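Local coordinates for protein mRNA interferase (Mycobacterium tuberculosis, PDB 6L2A) that is probably the toxic component of a type II toxin-antitoxin system, an RNA endonuclease of the PemK/MazF family that cleaves mRNA, at residues Q27-V32 and V53-N58. The protein carries 6 engineered substitutions. Numbering follows the deposited sequence.
Sequences QRPAVV and VPVTSN
V31 and V53 face each other as an antiparallel hydrogen-bonded pair: V31 N donates to V53 O at 2.8 Å in a nearly straight bond. V53 N returns a bond to V31 O at 2.7 Å. One step along, A30 and P54 form a non-hydrogen-bonded pair, and A30 CA comes within 3.2 Å of V53 O, a CA-H···O contact that gives this carbonyl a second approach beside the V31 amide. The next bond, V55 N to P29 O at 3.0 Å, is more bent (146°). Beyond it the strands, whose directions differ by 135°, diverge. Side chains join the two on the face of V31 and V53. Each of V31 and V55 holds CG1 anti to its backbone N, turning CG2 away from the carbonyl carbon, and the two CG2 methyls meet at 3.7 Å. The P29 ring lies roughly perpendicular to the V55 side chain, CG lying 4.2 Å from V55 CB. Farther out, A30 bonds through its backbone to W12, and P54 to Q83, while V53 rests on A82 and V55 on C80. Strand 28-32 thus lies between strands 10-14 and 49-56, pairing antiparallel with both, in the curled antiparallel sheet of the SH3-like PemK/MazF fold.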
# COMPACT_ATOMS: atom_id res chain seq x y z
N GLN A 27 6.97 3.93 16.58
CA GLN A 27 8.18 3.90 15.77
C GLN A 27 8.57 2.46 15.41
O GLN A 27 8.71 1.61 16.29
CB GLN A 27 9.34 4.58 16.50
CG GLN A 27 9.08 6.03 16.86
CD GLN A 27 10.35 6.78 17.20
OE1 GLN A 27 11.46 6.26 17.03
NE2 GLN A 27 10.20 8.01 17.68
N ARG A 28 8.74 2.21 14.12
CA ARG A 28 9.06 0.88 13.63
C ARG A 28 9.84 1.01 12.33
O ARG A 28 9.66 1.99 11.60
CB ARG A 28 7.79 0.04 13.40
N PRO A 29 10.71 0.05 12.02
CA PRO A 29 11.40 0.08 10.73
C PRO A 29 10.46 -0.30 9.59
O PRO A 29 9.49 -1.04 9.78
CB PRO A 29 12.52 -0.96 10.90
CG PRO A 29 11.95 -1.93 11.88
CD PRO A 29 11.12 -1.11 12.84
N ALA A 30 10.76 0.22 8.41
CA ALA A 30 9.93 -0.05 7.24
C ALA A 30 10.77 0.14 5.98
O ALA A 30 11.75 0.89 5.99
CB ALA A 30 8.70 0.85 7.20
N VAL A 31 10.38 -0.55 4.91
CA VAL A 31 11.06 -0.48 3.63
C VAL A 31 10.31 0.48 2.72
O VAL A 31 9.09 0.34 2.53
CB VAL A 31 11.17 -1.87 2.97
CG1 VAL A 31 11.95 -1.79 1.66
CG2 VAL A 31 11.81 -2.87 3.93
N VAL A 32 11.02 1.45 2.15
CA VAL A 32 10.43 2.34 1.16
C VAL A 32 10.16 1.57 -0.13
O VAL A 32 11.08 0.95 -0.69
CB VAL A 32 11.35 3.54 0.90
CG1 VAL A 32 10.74 4.44 -0.17
CG2 VAL A 32 11.61 4.31 2.19
N VAL A 53 6.72 -0.47 3.62
CA VAL A 53 6.34 -1.81 4.04
C VAL A 53 6.95 -2.07 5.41
O VAL A 53 8.18 -2.12 5.54
CB VAL A 53 6.80 -2.86 3.01
CG1 VAL A 53 6.71 -4.25 3.59
CG2 VAL A 53 5.95 -2.75 1.75
N PRO A 54 6.14 -2.22 6.46
CA PRO A 54 6.69 -2.41 7.80
C PRO A 54 7.46 -3.71 7.93
O PRO A 54 7.21 -4.69 7.23
CB PRO A 54 5.45 -2.41 8.71
CG PRO A 54 4.39 -1.73 7.90
CD PRO A 54 4.67 -2.09 6.48
N VAL A 55 8.41 -3.70 8.87
CA VAL A 55 9.33 -4.81 9.09
C VAL A 55 9.22 -5.24 10.54
O VAL A 55 9.10 -4.40 11.44
CB VAL A 55 10.77 -4.38 8.72
CG1 VAL A 55 11.77 -5.36 9.25
CG2 VAL A 55 10.91 -4.25 7.22
N THR A 56 9.23 -6.56 10.77
CA THR A 56 9.13 -7.11 12.12
C THR A 56 10.21 -8.16 12.34
O THR A 56 10.68 -8.80 11.39
CB THR A 56 7.75 -7.75 12.36
OG1 THR A 56 7.73 -8.38 13.65
CG2 THR A 56 7.44 -8.79 11.30
N SER A 57 10.58 -8.34 13.60
CA SER A 57 11.63 -9.28 13.98
C SER A 57 11.10 -10.68 14.28
O SER A 57 11.90 -11.58 14.57
CB SER A 57 12.39 -8.75 15.20
OG SER A 57 11.51 -8.43 16.26
N ASN A 58 9.79 -10.89 14.23
CA ASN A 58 9.22 -12.22 14.42
C ASN A 58 9.18 -12.93 13.07
O ASN A 58 8.36 -12.59 12.21
CB ASN A 58 7.82 -12.14 15.03
CG ASN A 58 7.24 -13.50 15.35
OD1 ASN A 58 7.97 -14.42 15.75
ND2 ASN A 58 5.94 -13.66 15.15